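ATP-dependent Clp protease proteolytic subunit (Listeria monocytogenes, PDB 4JCQ) is a serine-peptidase subunit of the ClpP family that forms heptameric rings and is likely to degrade misfolded proteins in partnership with an ATPase. Local coordinates at the interface of chains A and B. Sequence-based numbering; all coordinates share one arbitrary frame. Chains: chain A/B, ATP-dependent Clp protease proteolytic subunit.

Contact 1: the interface of chains A and B. Residues chain A 75-77; chain B 108, 184-186.
The ring of A:Phe76 sits between B:Arg186 and B:Leu108, forming the apolar centre of this patch of the subunit interface in the ClpP heptamer. On one face, CG of B:Arg186 lies out toward the rim, 4.1 Å from CE2 of the A:Phe76 ring. The arginine chain bends at chi2 and then runs past the same CE2 corner, which places NE 3.5 Å from CE2 of A:Phe76. The guanidinium is turned 45° from the ring, so this is a tilted rim contact, short of a parallel stack. Beyond the opposite face, CD1 of B:Leu108 reaches to 3.9 Å from CD1 of A:Phe76, again beside the rim. Contacts from both sides should limit swinging of the ring. Its position follows from a CG anti to the backbone nitrogen (chi1 179°), which sends the phenyl group off the last turn of helix 64-76 and toward chain B.

Further out, the main chain of B:Asn185 borders the CD1-CE1 rim, its carbonyl O 3.4 Å from CE1 of A:Phe76. The carbonyl O of A:Phe76 and the backbone N of B:Arg186 are 3.1 Å apart, yet the N-H points away and no hydrogen bond forms. The polar link is instead made by a side chain: ND2 of the B:Asn185 amide donates to the main-chain O of A:Lys75 at 2.8 Å. That bond is strongly bent, with 118° at the hydrogen, and the donor is tilted out of the carbonyl plane, so it is short without being well aligned. It serves a carbonyl at the C-terminal end of the helix.

At the rim, the extended chains of A:Lys75 and B:Glu184 pass at an angle, with opposite charges that may attract at longer range without a salt bridge: NZ of A:Lys75 remains 4.3 Å from carboxylate OE1 of B:Glu184.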
loop_
_atom_site.group_PDB
_atom_site.type_symbol
_atom_site.label_atom_id
_atom_site.label_comp_id
_atom_site.label_asym_id
_atom_site.label_seq_id
_atom_site.Cartn_x
_atom_site.Cartn_y
_atom_site.Cartn_z
ATOM N N LYS A 75 6.377 32.684 3.103
ATOM C CA LYS A 75 6.691 33.971 3.728
ATOM C C LYS A 75 6.947 33.859 5.233
ATOM O O LYS A 75 7.688 34.666 5.799
ATOM C CB LYS A 75 5.581 34.992 3.457
ATOM C CG LYS A 75 5.532 35.489 2.021
ATOM C CD LYS A 75 4.723 36.770 1.907
ATOM C CE LYS A 75 4.843 37.369 0.516
ATOM N NZ LYS A 75 4.218 38.718 0.436
ATOM N N PHE A 76 6.338 32.858 5.868
ATOM C CA PHE A 76 6.423 32.670 7.320
ATOM C C PHE A 76 7.805 32.217 7.796
ATOM O O PHE A 76 8.337 32.757 8.768
ATOM C CB PHE A 76 5.341 31.693 7.803
ATOM C CG PHE A 76 5.373 31.421 9.282
ATOM C CD1 PHE A 76 4.872 32.354 10.187
ATOM C CD2 PHE A 76 5.893 30.226 9.773
ATOM C CE1 PHE A 76 4.898 32.104 11.551
ATOM C CE2 PHE A 76 5.922 29.971 11.137
ATOM C CZ PHE A 76 5.423 30.911 12.026
ATOM N N ILE A 77 8.373 31.227 7.112
ATOM C CA ILE A 77 9.657 30.643 7.514
ATOM C C ILE A 77 10.810 31.640 7.372
ATOM O O ILE A 77 10.753 32.555 6.548
ATOM C CB ILE A 77 9.968 29.327 6.757
ATOM C CG1 ILE A 77 10.022 29.559 5.240
ATOM C CG2 ILE A 77 8.951 28.251 7.127
ATOM C CD1 ILE A 77 10.595 28.401 4.449
ATOM N N LEU B 108 -2.226 33.234 9.978
ATOM C CA LEU B 108 -1.530 33.691 8.786
ATOM C C LEU B 108 -2.491 34.599 8.003
ATOM O O LEU B 108 -3.708 34.461 8.140
ATOM C CB LEU B 108 -1.057 32.488 7.959
ATOM C CG LEU B 108 0.380 31.963 8.156
ATOM C CD1 LEU B 108 1.012 32.318 9.499
ATOM C CD2 LEU B 108 0.461 30.463 7.906
ATOM N N GLU B 184 2.813 37.337 9.944
ATOM C CA GLU B 184 3.312 37.065 8.599
ATOM C C GLU B 184 4.644 36.317 8.647
ATOM O O GLU B 184 4.943 35.518 7.759
ATOM C CB GLU B 184 3.465 38.372 7.812
ATOM C CG GLU B 184 3.617 38.187 6.307
ATOM C CD GLU B 184 3.939 39.479 5.577
ATOM O OE1 GLU B 184 4.729 39.429 4.610
ATOM O OE2 GLU B 184 3.410 40.544 5.964
ATOM N N ASN B 185 5.429 36.580 9.690
ATOM C CA ASN B 185 6.764 36.001 9.840
ATOM C C ASN B 185 6.950 35.244 11.155
ATOM O O ASN B 185 6.064 35.249 12.016
ATOM C CB ASN B 185 7.832 37.094 9.707
ATOM C CG ASN B 185 7.801 37.782 8.354
ATOM O OD1 ASN B 185 7.535 38.980 8.265
ATOM N ND2 ASN B 185 8.072 37.028 7.294
ATOM N N ARG B 186 8.109 34.602 11.296
ATOM C CA ARG B 186 8.455 33.810 12.482
ATOM C C ARG B 186 8.524 34.607 13.780
ATOM O O ARG B 186 8.099 34.121 14.831
ATOM C CB ARG B 186 9.786 33.082 12.265
ATOM C CG ARG B 186 9.647 31.649 11.789
ATOM C CD ARG B 186 9.310 30.711 12.937
ATOM N NE ARG B 186 9.127 29.337 12.475
ATOM C CZ ARG B 186 8.529 28.378 13.176
ATOM N NH1 ARG B 186 8.039 28.628 14.384
ATOM N NH2 ARG B 186 8.414 27.163 12.662
#

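Contact 2: the interface of chains A and B. Residues chain A 39, 43, 69, 73, 76; chain B 25, 27, 56, 108.
Two torsions bring the sulfur of A:Met73 to B:Phe56: CG stands beside the backbone nitrogen (chi1 -75°) and the chain bends at chi2 (-58°), while the further turn at chi3 directs the terminal CE. SD, one bond short of that methyl, is what meets the ring of B:Phe56. B:Phe56, on strand 53-59, comes from the opposite direction with its CG anti to the carbonyl carbon (chi1 -69°). SD lies off the plane of its ring and outside the ring outline at the CE2 corner, 3.8 Å from CE2 of B:Phe56. The same sulfur has CD2 of B:Leu108 at 4.1 Å, so it fills the angle between an aromatic and an aliphatic partner.

The far edge of B:Phe56 is used as well. CE2 of A:Phe76 lies in the plane of the B:Phe56 ring at its edge, 3.9 Å from CZ, and the coordinates put the two ring planes nearly perpendicular. Rim thus meets rim, without overlap of faces.

At the other end of the patch, the phenol of B:Tyr27 reaches from strand 23-27 between helices 32-48 and 64-76 of chain A. Its OH and the hydroxyl OG of A:Ser39 form a hydrogen bond of 3.0 Å, whose direction cannot be decided because either oxygen can donate. CG2 of A:Thr69 is 3.4 Å from OH of B:Tyr27, so the phenol oxygen has the hydroxyl of A:Ser39 and the methyl of A:Thr69 on opposite sides of the ring plane. Close by, CB of A:Ser39 packs 3.8 Å from CD1 of B:Leu25, while A:Leu43 makes a looser approach to the same leucine.

Together these contacts seat two helices of one subunit against strands of its neighbour. The largely apolar surface, with one hydroxyl pair among the contacts described, supports side-by-side association of subunits within the heptameric ring.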
loop_
_atom_site.group_PDB
_atom_site.type_symbol
_atom_site.label_atom_id
_atom_site.label_comp_id
_atom_site.label_asym_id
_atom_site.label_seq_id
_atom_site.Cartn_x
_atom_site.Cartn_y
_atom_site.Cartn_z
ATOM N N SER A 39 4.341 22.028 3.606
ATOM C CA SER A 39 4.497 22.636 4.931
ATOM C C SER A 39 5.515 21.878 5.785
ATOM O O SER A 39 6.379 22.493 6.412
ATOM C CB SER A 39 3.155 22.722 5.665
ATOM O OG SER A 39 2.276 23.635 5.027
ATOM N N LEU A 43 9.125 23.429 7.022
ATOM C CA LEU A 43 9.386 23.492 8.461
ATOM C C LEU A 43 10.618 22.680 8.852
ATOM O O LEU A 43 11.393 23.097 9.714
ATOM C CB LEU A 43 8.161 23.032 9.260
ATOM C CG LEU A 43 6.948 23.971 9.292
ATOM C CD1 LEU A 43 5.703 23.227 9.752
ATOM C CD2 LEU A 43 7.202 25.193 10.167
ATOM N N THR A 69 -2.208 28.644 2.044
ATOM C CA THR A 69 -1.345 28.065 3.074
ATOM C C THR A 69 0.113 27.991 2.618
ATOM O O THR A 69 1.010 28.426 3.340
ATOM C CB THR A 69 -1.855 26.679 3.537
ATOM O OG1 THR A 69 -3.067 26.847 4.279
ATOM C CG2 THR A 69 -0.836 25.983 4.437
ATOM N N MET A 73 3.137 30.066 4.169
ATOM C CA MET A 73 4.223 29.296 4.789
ATOM C C MET A 73 5.589 29.682 4.225
ATOM O O MET A 73 6.580 29.727 4.960
ATOM C CB MET A 73 3.994 27.786 4.650
ATOM C CG MET A 73 2.931 27.210 5.582
ATOM S SD MET A 73 3.215 27.469 7.351
ATOM C CE MET A 73 4.851 26.778 7.563
ATOM N N PHE A 76 6.338 32.858 5.868
ATOM C CA PHE A 76 6.423 32.670 7.320
ATOM C C PHE A 76 7.805 32.217 7.796
ATOM O O PHE A 76 8.337 32.757 8.768
ATOM C CB PHE A 76 5.341 31.693 7.803
ATOM C CG PHE A 76 5.373 31.421 9.282
ATOM C CD1 PHE A 76 4.872 32.354 10.187
ATOM C CD2 PHE A 76 5.893 30.226 9.773
ATOM C CE1 PHE A 76 4.898 32.104 11.551
ATOM C CE2 PHE A 76 5.922 29.971 11.137
ATOM C CZ PHE A 76 5.423 30.911 12.026
ATOM N N LEU B 25 0.302 19.377 12.242
ATOM C CA LEU B 25 -0.511 19.905 11.153
ATOM C C LEU B 25 -1.882 19.246 11.144
ATOM O O LEU B 25 -1.990 18.019 11.120
ATOM C CB LEU B 25 0.184 19.717 9.797
ATOM C CG LEU B 25 1.606 20.255 9.599
ATOM C CD1 LEU B 25 2.042 20.051 8.158
ATOM C CD2 LEU B 25 1.727 21.722 9.975
ATOM N N TYR B 27 -4.671 19.425 8.675
ATOM C CA TYR B 27 -5.091 19.838 7.340
ATOM C C TYR B 27 -6.152 18.873 6.816
ATOM O O TYR B 27 -5.962 17.655 6.857
ATOM C CB TYR B 27 -3.901 19.839 6.368
ATOM C CG TYR B 27 -2.855 20.934 6.541
ATOM C CD1 TYR B 27 -2.044 21.307 5.470
ATOM C CD2 TYR B 27 -2.662 21.586 7.763
ATOM C CE1 TYR B 27 -1.075 22.292 5.607
ATOM C CE2 TYR B 27 -1.699 22.575 7.909
ATOM C CZ TYR B 27 -0.906 22.922 6.827
ATOM O OH TYR B 27 0.055 23.898 6.966
ATOM N N PHE B 56 -0.744 24.051 13.239
ATOM C CA PHE B 56 -1.236 24.753 12.054
ATOM C C PHE B 56 -2.528 24.086 11.593
ATOM O O PHE B 56 -2.553 22.878 11.346
ATOM C CB PHE B 56 -0.197 24.740 10.926
ATOM C CG PHE B 56 1.025 25.578 11.205
ATOM C CD1 PHE B 56 2.106 25.049 11.904
ATOM C CD2 PHE B 56 1.101 26.894 10.755
ATOM C CE1 PHE B 56 3.233 25.818 12.159
ATOM C CE2 PHE B 56 2.226 27.668 11.006
ATOM C CZ PHE B 56 3.294 27.129 11.710
ATOM N N LEU B 108 -2.226 33.234 9.978
ATOM C CA LEU B 108 -1.530 33.691 8.786
ATOM C C LEU B 108 -2.491 34.599 8.003
ATOM O O LEU B 108 -3.708 34.461 8.140
ATOM C CB LEU B 108 -1.057 32.488 7.959
ATOM C CG LEU B 108 0.380 31.963 8.156
ATOM C CD1 LEU B 108 1.012 32.318 9.499
ATOM C CD2 LEU B 108 0.461 30.463 7.906
#

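Contact 1 and contact 2 are adjoining patches of one subunit interface, the centres of their C-alpha atoms about 9 Å apart. Helix 64-76 of chain A runs through both, with A:Phe76 shared: its C-terminal end supplies contact 1, while contact 2 extends back along it and onto helix 32-48. Chain B answers mainly with its 184-186 segment in contact 1 and strands 23-27 and 53-59 in contact 2, with B:Leu108 of strand 105-108 in both. Contact 2 lies about 18 Å from the predicted nucleophile A:Ser91. Both patches probably contribute to holding the ring together, and any influence on the active site would be indirect.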